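Local structure of putative uncharacterized protein (Chaetomium thermophilum var. thermophilum DSM 1495, 5M43) at residues E11-V17 with V98-A104; I115-W120 with L163-W167; Y124-K128 with R141-W145. The protein probably removes phosphate from phosphotyrosine and phosphoserine or phosphothreonine in proteins, being the dual-specificity phosphatase domain of Yvh1, a component of the ribosome assembly machinery. One frame throughout, in Å; residues are numbered along the deposited sequence.

Contact 1: E11-V17 with V98-A104. With NO3 (nitrate ion), chain B.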
loop_
_atom_site.group_PDB
_atom_site.type_symbol
_atom_site.label_atom_id
_atom_site.label_comp_id
_atom_site.label_asym_id
_atom_site.label_seq_id
_atom_site.Cartn_x
_atom_site.Cartn_y
_atom_site.Cartn_z
ATOM N N GLU A 11 8.624 -7.121 3.196
ATOM C CA GLU A 11 7.550 -8.087 3.472
ATOM C C GLU A 11 6.235 -7.318 3.510
ATOM O O GLU A 11 5.626 -7.053 4.560
ATOM C CB GLU A 11 7.799 -8.848 4.767
ATOM C CG GLU A 11 9.099 -9.746 4.748
ATOM C CD GLU A 11 9.017 -10.775 3.591
ATOM O OE1 GLU A 11 10.037 -11.027 2.940
ATOM O OE2 GLU A 11 7.947 -11.289 3.315
ATOM N N LEU A 12 5.756 -7.029 2.308
ATOM C CA LEU A 12 4.645 -6.136 2.034
ATOM C C LEU A 12 3.655 -6.950 1.201
ATOM O O LEU A 12 4.042 -7.495 0.152
ATOM C CB LEU A 12 5.173 -4.938 1.261
ATOM C CG LEU A 12 4.109 -3.919 0.787
ATOM C CD1 LEU A 12 3.372 -3.374 2.027
ATOM C CD2 LEU A 12 4.807 -2.784 0.049
ATOM N N PHE A 13 2.383 -6.926 1.621
ATOM C CA PHE A 13 1.336 -7.744 1.003
ATOM C C PHE A 13 0.167 -6.878 0.615
ATOM O O PHE A 13 -0.079 -5.829 1.215
ATOM C CB PHE A 13 0.843 -8.841 1.988
ATOM C CG PHE A 13 1.868 -9.929 2.217
ATOM C CD1 PHE A 13 2.998 -9.731 3.043
ATOM C CD2 PHE A 13 1.718 -11.174 1.578
ATOM C CE1 PHE A 13 3.965 -10.739 3.232
ATOM C CE2 PHE A 13 2.706 -12.193 1.777
ATOM C CZ PHE A 13 3.792 -11.970 2.568
ATOM N N VAL A 14 -0.602 -7.360 -0.364
ATOM C CA VAL A 14 -1.790 -6.631 -0.845
ATOM C C VAL A 14 -2.905 -7.645 -1.073
ATOM O O VAL A 14 -2.672 -8.802 -1.475
ATOM C CB VAL A 14 -1.459 -5.880 -2.146
ATOM C CG1 VAL A 14 -1.138 -6.813 -3.281
ATOM C CG2 VAL A 14 -2.653 -4.993 -2.618
ATOM N N GLY A 15 -4.123 -7.193 -0.852
ATOM C CA GLY A 15 -5.261 -8.064 -1.082
ATOM C C GLY A 15 -6.565 -7.354 -0.855
ATOM O O GLY A 15 -6.599 -6.140 -0.652
ATOM N N GLY A 16 -7.641 -8.124 -1.010
ATOM C CA GLY A 16 -8.987 -7.632 -0.794
ATOM C C GLY A 16 -9.518 -7.965 0.588
ATOM O O GLY A 16 -8.821 -8.473 1.466
ATOM N N VAL A 17 -10.809 -7.662 0.774
ATOM C CA VAL A 17 -11.353 -7.697 2.122
ATOM C C VAL A 17 -11.581 -9.113 2.624
ATOM O O VAL A 17 -11.436 -9.375 3.826
ATOM C CB VAL A 17 -12.638 -6.844 2.180
ATOM C CG1 VAL A 17 -13.738 -7.476 1.307
ATOM C CG2 VAL A 17 -13.063 -6.715 3.632
ATOM N N VAL A 98 5.538 -7.153 9.308
ATOM C CA VAL A 98 5.007 -7.603 8.026
ATOM C C VAL A 98 3.700 -6.865 7.787
ATOM O O VAL A 98 2.747 -7.002 8.574
ATOM C CB VAL A 98 4.772 -9.126 8.008
ATOM C CG1 VAL A 98 4.008 -9.598 6.700
ATOM C CG2 VAL A 98 6.137 -9.855 8.163
ATOM N N VAL A 99 3.634 -6.108 6.695
ATOM C CA VAL A 99 2.529 -5.199 6.455
ATOM C C VAL A 99 1.610 -5.707 5.351
ATOM O O VAL A 99 2.071 -5.975 4.225
ATOM C CB VAL A 99 3.020 -3.809 6.046
ATOM C CG1 VAL A 99 1.806 -2.853 5.778
ATOM C CG2 VAL A 99 3.941 -3.210 7.124
ATOM N N LEU A 100 0.313 -5.796 5.658
ATOM C CA LEU A 100 -0.736 -6.040 4.654
ATOM C C LEU A 100 -1.423 -4.712 4.386
ATOM O O LEU A 100 -1.842 -4.054 5.338
ATOM C CB LEU A 100 -1.781 -7.041 5.151
ATOM C CG LEU A 100 -3.070 -7.097 4.315
ATOM C CD1 LEU A 100 -2.768 -7.650 2.880
ATOM C CD2 LEU A 100 -4.080 -8.029 5.061
ATOM N N VAL A 101 -1.585 -4.371 3.107
ATOM C CA VAL A 101 -2.409 -3.244 2.692
ATOM C C VAL A 101 -3.584 -3.863 1.955
ATOM O O VAL A 101 -3.391 -4.596 0.972
ATOM C CB VAL A 101 -1.642 -2.256 1.802
ATOM C CG1 VAL A 101 -2.580 -1.011 1.421
ATOM C CG2 VAL A 101 -0.344 -1.749 2.492
ATOM N N HIS A 102 -4.805 -3.580 2.393
ATOM C CA HIS A 102 -5.931 -4.168 1.664
ATOM C C HIS A 102 -7.030 -3.138 1.398
ATOM O O HIS A 102 -7.105 -2.084 2.035
ATOM C CB HIS A 102 -6.594 -5.369 2.437
ATOM C CG HIS A 102 -7.538 -4.909 3.507
ATOM N ND1 HIS A 102 -8.897 -4.754 3.288
ATOM C CD2 HIS A 102 -7.316 -4.537 4.802
ATOM C CE1 HIS A 102 -9.461 -4.311 4.391
ATOM N NE2 HIS A 102 -8.536 -4.192 5.325
ATOM N N CYS A 103 -7.962 -3.506 0.518
ATOM C CA CYS A 103 -9.163 -2.683 0.317
ATOM C C CYS A 103 -10.327 -3.640 0.081
ATOM O O CYS A 103 -10.378 -4.679 0.750
ATOM C CB CYS A 103 -9.002 -1.681 -0.845
ATOM S SG CYS A 103 -8.472 -2.355 -2.450
ATOM N N ALA A 104 -11.188 -3.366 -0.884
ATOM C CA ALA A 104 -12.242 -4.377 -1.144
ATOM C C ALA A 104 -11.752 -5.443 -2.105
ATOM O O ALA A 104 -11.843 -6.641 -1.815
ATOM C CB ALA A 104 -13.532 -3.708 -1.654
HETATM N N NO3 B . -10.762 -1.623 -4.534
HETATM O O1 NO3 B . -10.068 -2.341 -5.304
HETATM O O2 NO3 B . -11.620 -2.147 -3.778
HETATM O O3 NO3 B . -10.462 -0.403 -4.410
#
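The carbonyl O of F13 receives the N-H of V101 at 2.8 Å and almost straight (173° at the hydrogen), and the CA-H of L100 leans on the same oxygen. This is the middle of a parallel beta ladder, strand 12-15 beside strand 99-102, in the mixed sheet of the phosphatase domain; the second strand runs directly into the P-loop, whose HCX5R signature spans H102 to R109. F13 N returns a bond to V99 O, and farther along G15 N reaches V101 O at a longer 3.3 Å. On one face L12, with CG anti to the backbone N (chi1 176°), lays CD1 alongside V99 and against V101, next to helix 71-83. On the other, F13 CE1 meets V98 CG1 at 3.7 Å, while L100 CD1 lies against F13 CB. The imidazole of H102 lends ND1 to C103 O at 2.9 Å, nearly in its ring plane, and NE2 pairs with S36 OG. With an alanine here, C103 O and the S36 hydroxyl would probably lose these mates and the start of the P-loop would be freer to move. A nitrate occupies that loop, bonded to M105 N, K107 N, S108 N and R109 NE, and C103, the nucleophile in relatives, sets SG 3.2 Å from the nitrate N.

Contact 2: I115-W120 with L163-W167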
loop_
_atom_site.group_PDB
_atom_site.type_symbol
_atom_site.label_atom_id
_atom_site.label_comp_id
_atom_site.label_asym_id
_atom_site.label_seq_id
_atom_site.Cartn_x
_atom_site.Cartn_y
_atom_site.Cartn_z
ATOM N N ILE A 115 1.637 1.677 -4.389
ATOM C CA ILE A 115 2.409 2.412 -5.377
ATOM C C ILE A 115 2.987 3.684 -4.750
ATOM O O ILE A 115 4.134 4.051 -5.019
ATOM C CB ILE A 115 1.551 2.704 -6.616
ATOM C CG1 ILE A 115 1.283 1.383 -7.375
ATOM C CG2 ILE A 115 2.223 3.789 -7.489
ATOM C CD1 ILE A 115 0.298 1.699 -8.512
ATOM N N ALA A 116 2.183 4.406 -3.943
ATOM C CA ALA A 116 2.715 5.615 -3.313
ATOM C C ALA A 116 3.951 5.312 -2.478
ATOM O O ALA A 116 4.907 6.097 -2.472
ATOM C CB ALA A 116 1.646 6.259 -2.427
ATOM N N TYR A 117 3.918 4.194 -1.749
ATOM C CA TYR A 117 5.075 3.795 -0.959
ATOM C C TYR A 117 6.244 3.429 -1.865
ATOM O O TYR A 117 7.388 3.852 -1.610
ATOM C CB TYR A 117 4.649 2.638 -0.057
ATOM C CG TYR A 117 5.854 1.904 0.528
ATOM C CD1 TYR A 117 6.503 2.362 1.633
ATOM C CD2 TYR A 117 6.299 0.731 -0.068
ATOM C CE1 TYR A 117 7.627 1.675 2.135
ATOM C CE2 TYR A 117 7.380 0.003 0.422
ATOM C CZ TYR A 117 8.016 0.460 1.570
ATOM O OH TYR A 117 9.138 -0.190 2.058
ATOM N N LEU A 118 5.977 2.653 -2.943
ATOM C CA LEU A 118 7.077 2.227 -3.818
ATOM C C LEU A 118 7.743 3.420 -4.506
ATOM O O LEU A 118 8.973 3.458 -4.667
ATOM C CB LEU A 118 6.588 1.239 -4.883
ATOM C CG LEU A 118 6.060 -0.118 -4.409
ATOM C CD1 LEU A 118 5.501 -0.877 -5.632
ATOM C CD2 LEU A 118 7.295 -0.883 -3.829
ATOM N N LEU A 119 6.945 4.398 -4.969
ATOM C CA LEU A 119 7.512 5.594 -5.594
ATOM C C LEU A 119 8.346 6.402 -4.606
ATOM O O LEU A 119 9.377 6.992 -4.959
ATOM C CB LEU A 119 6.373 6.499 -6.125
ATOM C CG LEU A 119 5.609 5.832 -7.278
ATOM C CD1 LEU A 119 4.386 6.765 -7.589
ATOM C CD2 LEU A 119 6.489 5.698 -8.501
ATOM N N TRP A 120 7.907 6.419 -3.351
ATOM C CA TRP A 120 8.613 7.182 -2.315
ATOM C C TRP A 120 9.902 6.482 -1.902
ATOM O O TRP A 120 10.926 7.138 -1.654
ATOM C CB TRP A 120 7.676 7.318 -1.108
ATOM C CG TRP A 120 8.366 7.833 0.097
ATOM C CD1 TRP A 120 8.652 9.148 0.385
ATOM C CD2 TRP A 120 8.878 7.048 1.207
ATOM N NE1 TRP A 120 9.364 9.227 1.587
ATOM C CE2 TRP A 120 9.481 7.947 2.111
ATOM C CE3 TRP A 120 8.883 5.678 1.516
ATOM C CZ2 TRP A 120 10.052 7.521 3.308
ATOM C CZ3 TRP A 120 9.471 5.262 2.707
ATOM C CH2 TRP A 120 10.082 6.177 3.579
ATOM N N LEU A 163 -1.574 9.870 -8.108
ATOM C CA LEU A 163 -0.221 9.315 -7.972
ATOM C C LEU A 163 0.783 10.092 -8.802
ATOM O O LEU A 163 1.950 10.233 -8.405
ATOM C CB LEU A 163 -0.210 7.839 -8.392
ATOM C CG LEU A 163 -0.894 6.946 -7.359
ATOM C CD1 LEU A 163 -1.092 5.547 -8.008
ATOM C CD2 LEU A 163 -0.075 6.810 -6.066
ATOM N N GLU A 164 0.360 10.601 -9.968
ATOM C CA GLU A 164 1.251 11.459 -10.741
ATOM C C GLU A 164 1.510 12.747 -9.986
ATOM O O GLU A 164 2.658 13.222 -9.938
ATOM C CB GLU A 164 0.667 11.752 -12.134
ATOM C CG GLU A 164 0.641 10.528 -13.078
ATOM C CD GLU A 164 -0.247 10.762 -14.309
ATOM O OE1 GLU A 164 -0.583 9.758 -14.971
ATOM O OE2 GLU A 164 -0.619 11.915 -14.570
ATOM N N MET A 165 0.470 13.302 -9.345
ATOM C CA MET A 165 0.700 14.478 -8.481
ATOM C C MET A 165 1.688 14.162 -7.366
ATOM O O MET A 165 2.601 14.947 -7.089
ATOM C CB MET A 165 -0.616 14.955 -7.849
ATOM C CG MET A 165 -1.740 15.090 -8.800
ATOM S SD MET A 165 -3.167 15.918 -8.062
ATOM C CE MET A 165 -4.150 14.874 -7.155
ATOM N N TRP A 166 1.492 13.027 -6.698
ATOM C CA TRP A 166 2.403 12.579 -5.626
ATOM C C TRP A 166 3.863 12.571 -6.083
ATOM O O TRP A 166 4.750 13.165 -5.432
ATOM C CB TRP A 166 1.928 11.189 -5.209
ATOM C CG TRP A 166 2.761 10.487 -4.137
ATOM C CD1 TRP A 166 3.416 9.282 -4.252
ATOM C CD2 TRP A 166 2.966 10.942 -2.790
ATOM N NE1 TRP A 166 4.035 8.980 -3.057
ATOM C CE2 TRP A 166 3.749 9.948 -2.139
ATOM C CE3 TRP A 166 2.529 12.071 -2.067
ATOM C CZ2 TRP A 166 4.123 10.049 -0.818
ATOM C CZ3 TRP A 166 2.892 12.175 -0.751
ATOM C CH2 TRP A 166 3.692 11.154 -0.136
ATOM N N TRP A 167 4.123 11.959 -7.235
ATOM C CA TRP A 167 5.478 11.936 -7.813
ATOM C C TRP A 167 5.992 13.339 -8.086
ATOM O O TRP A 167 7.132 13.705 -7.735
ATOM C CB TRP A 167 5.444 11.147 -9.124
ATOM C CG TRP A 167 6.771 11.037 -9.859
ATOM C CD1 TRP A 167 7.174 11.745 -10.943
ATOM C CD2 TRP A 167 7.828 10.097 -9.580
ATOM N NE1 TRP A 167 8.408 11.326 -11.364
ATOM C CE2 TRP A 167 8.829 10.299 -10.555
ATOM C CE3 TRP A 167 8.029 9.127 -8.593
ATOM C CZ2 TRP A 167 10.034 9.565 -10.558
ATOM C CZ3 TRP A 167 9.189 8.366 -8.634
ATOM C CH2 TRP A 167 10.196 8.628 -9.587
#
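Helix segments 115-120 and 163-167 run side by side in nearly the same direction, their axes 10.4 Å apart and inclined by 22°. The backbones come nearest at A116 and L163, whose CA atoms are 6.6 Å apart, since the alanine methyl takes little room. The polar link crosses the groove at this level: W166 NE1 donates to A116 O at 3.1 Å. That oxygen already accepts the intrahelical N-H of W120, and the two donors reach it from opposite faces of the carbonyl plane, so a buried indole N-H is satisfied without breaking the helix. With CG trans to its backbone nitrogen (chi1 178°), W166 is thrown out toward the other helix, and the pyrrole end of its indole also lies against A116 CB. The aliphatic packing flanks this bond. L163 crosses I115 at about a right angle and pushes CD1 onto I115 CG2 at 3.8 Å, while its other methyl, CD2, rests over A116 N. One turn farther on, L119 divides its branches between the two tryptophans: CD1 lies at the edge of W166, and CD2 touches W167 CE3 at 3.8 Å, again with the side chains crossing at about a right angle. At this end the contact is less enclosed, and a glycerol bonds to W167 O. Helix 109-121, which leaves the P-loop, is thus joined to helix 157-168, with L71 and V75 of helix 71-83 on A116 and W120, A138 of helix 135-147 on W167, and C171 and P172 against W166.

Contact 3: Y124-K128 with R141-W145. With NO3 (nitrate ion), chain C.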
loop_
_atom_site.group_PDB
_atom_site.type_symbol
_atom_site.label_atom_id
_atom_site.label_comp_id
_atom_site.label_asym_id
_atom_site.label_seq_id
_atom_site.Cartn_x
_atom_site.Cartn_y
_atom_site.Cartn_z
ATOM N N TYR A 124 14.500 5.694 -7.953
ATOM C CA TYR A 124 15.356 5.377 -9.091
ATOM C C TYR A 124 14.913 4.128 -9.829
ATOM O O TYR A 124 15.160 4.013 -11.038
ATOM C CB TYR A 124 16.794 5.216 -8.639
ATOM C CG TYR A 124 17.387 6.508 -8.171
ATOM C CD1 TYR A 124 17.849 7.442 -9.071
ATOM C CD2 TYR A 124 17.440 6.809 -6.816
ATOM C CE1 TYR A 124 18.378 8.631 -8.641
ATOM C CE2 TYR A 124 17.986 7.988 -6.370
ATOM C CZ TYR A 124 18.447 8.904 -7.282
ATOM O OH TYR A 124 19.028 10.099 -6.841
ATOM N N ARG A 125 14.273 3.190 -9.144
ATOM C CA ARG A 125 13.737 2.031 -9.840
ATOM C C ARG A 125 12.706 2.430 -10.894
ATOM O O ARG A 125 12.591 1.771 -11.936
ATOM C CB ARG A 125 13.136 1.051 -8.829
ATOM C CG ARG A 125 12.583 -0.214 -9.437
ATOM C CD ARG A 125 11.766 -0.965 -8.382
ATOM N NE ARG A 125 12.575 -1.484 -7.272
ATOM C CZ ARG A 125 12.036 -1.980 -6.149
ATOM N NH1 ARG A 125 10.686 -2.001 -5.977
ATOM N NH2 ARG A 125 12.855 -2.414 -5.190
ATOM N N PHE A 126 11.929 3.476 -10.630
ATOM C CA PHE A 126 10.832 3.878 -11.502
ATOM C C PHE A 126 11.170 5.101 -12.343
ATOM O O PHE A 126 10.265 5.713 -12.927
ATOM C CB PHE A 126 9.575 4.101 -10.663
ATOM C CG PHE A 126 9.243 2.920 -9.837
ATOM C CD1 PHE A 126 8.905 1.726 -10.462
ATOM C CD2 PHE A 126 9.348 2.955 -8.450
ATOM C CE1 PHE A 126 8.617 0.602 -9.730
ATOM C CE2 PHE A 126 9.052 1.822 -7.691
ATOM C CZ PHE A 126 8.719 0.621 -8.331
ATOM N N GLY A 127 12.454 5.459 -12.416
ATOM C CA GLY A 127 12.970 6.424 -13.371
ATOM C C GLY A 127 13.439 7.784 -12.862
ATOM O O GLY A 127 13.580 8.708 -13.679
ATOM N N LYS A 128 13.715 7.936 -11.567
ATOM C CA LYS A 128 13.987 9.262 -11.015
ATOM C C LYS A 128 15.016 10.089 -11.806
ATOM O O LYS A 128 15.017 11.319 -11.673
ATOM C CB LYS A 128 14.425 9.167 -9.547
ATOM C CG LYS A 128 14.797 10.522 -8.924
ATOM C CD LYS A 128 15.114 10.458 -7.429
ATOM C CE LYS A 128 16.046 11.618 -7.045
ATOM N NZ LYS A 128 15.451 12.509 -5.984
ATOM N N ARG A 141 5.234 2.389 -14.368
ATOM C CA ARG A 141 6.226 1.375 -14.055
ATOM C C ARG A 141 5.991 0.780 -12.672
ATOM O O ARG A 141 6.220 -0.425 -12.466
ATOM C CB ARG A 141 7.630 1.971 -14.189
ATOM C CG ARG A 141 7.951 2.246 -15.657
ATOM C CD ARG A 141 9.152 3.149 -15.873
ATOM N NE ARG A 141 10.333 2.590 -15.229
ATOM C CZ ARG A 141 11.572 3.004 -15.471
ATOM N NH1 ARG A 141 12.595 2.438 -14.831
ATOM N NH2 ARG A 141 11.785 3.968 -16.358
ATOM N N ALA A 142 5.562 1.599 -11.697
ATOM C CA ALA A 142 5.263 1.066 -10.364
ATOM C C ALA A 142 4.020 0.181 -10.408
ATOM O O ALA A 142 3.989 -0.876 -9.757
ATOM C CB ALA A 142 5.073 2.206 -9.344
ATOM N N LEU A 143 3.022 0.561 -11.206
ATOM C CA LEU A 143 1.854 -0.304 -11.358
ATOM C C LEU A 143 2.244 -1.645 -11.976
ATOM O O LEU A 143 1.752 -2.698 -11.546
ATOM C CB LEU A 143 0.763 0.425 -12.175
ATOM C CG LEU A 143 -0.380 -0.470 -12.673
ATOM C CD1 LEU A 143 -1.127 -1.021 -11.479
ATOM C CD2 LEU A 143 -1.356 0.375 -13.480
ATOM N N GLU A 144 3.078 -1.636 -13.022
ATOM C CA GLU A 144 3.470 -2.920 -13.626
ATOM C C GLU A 144 4.306 -3.752 -12.660
ATOM O O GLU A 144 4.222 -4.999 -12.654
ATOM C CB GLU A 144 4.253 -2.688 -14.908
ATOM C CG GLU A 144 3.459 -2.017 -15.986
ATOM C CD GLU A 144 2.217 -2.816 -16.276
ATOM O OE1 GLU A 144 2.311 -4.067 -16.412
ATOM O OE2 GLU A 144 1.143 -2.224 -16.329
ATOM N N TRP A 145 5.068 -3.082 -11.797
ATOM C CA TRP A 145 5.796 -3.812 -10.749
ATOM C C TRP A 145 4.836 -4.551 -9.822
ATOM O O TRP A 145 5.005 -5.748 -9.529
ATOM C CB TRP A 145 6.661 -2.802 -9.969
ATOM C CG TRP A 145 7.534 -3.451 -8.889
ATOM C CD1 TRP A 145 7.178 -3.763 -7.608
ATOM C CD2 TRP A 145 8.878 -3.811 -9.037
ATOM N NE1 TRP A 145 8.269 -4.303 -6.927
ATOM C CE2 TRP A 145 9.317 -4.348 -7.796
ATOM C CE3 TRP A 145 9.772 -3.740 -10.104
ATOM C CZ2 TRP A 145 10.640 -4.804 -7.580
ATOM C CZ3 TRP A 145 11.117 -4.219 -9.884
ATOM C CH2 TRP A 145 11.512 -4.719 -8.635
HETATM N N NO3 C . 15.715 3.417 -5.624
HETATM O O1 NO3 C . 15.490 4.616 -5.431
HETATM O O2 NO3 C . 16.302 2.748 -4.738
HETATM O O3 NO3 C . 15.344 2.870 -6.694
#
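F126 and W145 form the dense half of this contact, an offset edge-to-face pair in which the edge of the phenyl ring is directed at the face of the indole, with centroids 5.8 Å apart and planes at 89°. The phenyl ring is itself sandwiched: A142 CB sits 3.9 Å from its centroid, over the middle of one face, in a CH-pi contact, and R125 CG lies on the opposite face nearer the rim. R125 then continues onto W145. Its chain runs out extended to CD, which lies over the six-membered ring, 3.7 Å from the centroid; the bend at chi3 (-67°) then turns the guanidinium flat onto the indole, centres 4.0 Å apart, as an off-centre cation-pi stack. W145 NE1 is occupied by K7 O, a bond that fixes the turn of the indole beneath the arginine. The other half is looser. R141 spreads its guanidinium over the F126-G127 peptide, but the bond from its NH1 to R125 O, at 3.0 Å, is weak, and its ion pairs with E137 and D130 are long. F126 O is buried here with no partner. At the exposed side of the type I turn Y124-G127, a nitrate, probably from the crystallisation liquor, accepts Y124 N at O1 (2.9 Å) and R125 N at O3 (2.7 Å). The turn lies in the loop between helices 109-121 and 135-147 and folds back on the second of them, with F126 also against L118, and A142 against I115 and L119, of helix 109-121.

From the N terminus, strand 12-15, flanked by strand 4-5, is joined on its other side by strand 99-102, which lies between it and strand 33-36; contact 1 so closes a loop of 80 residues. The chain then passes through the P-loop into helix 109-121, where contact 2 opens. Contact 3 lies wholly within the loop that contact 2 closes, its turn and helix 135-147 being traversed before helix 157-168 arrives. Contacts 2 and 3 touch, I115 CD1 packing on L143 CA. Contact 1 precedes both; it meets contact 2 where L12 CD2 packs on Y117 CE2, joining sheet to helices, but does not touch contact 3, about 8 Å away at the nearest atoms.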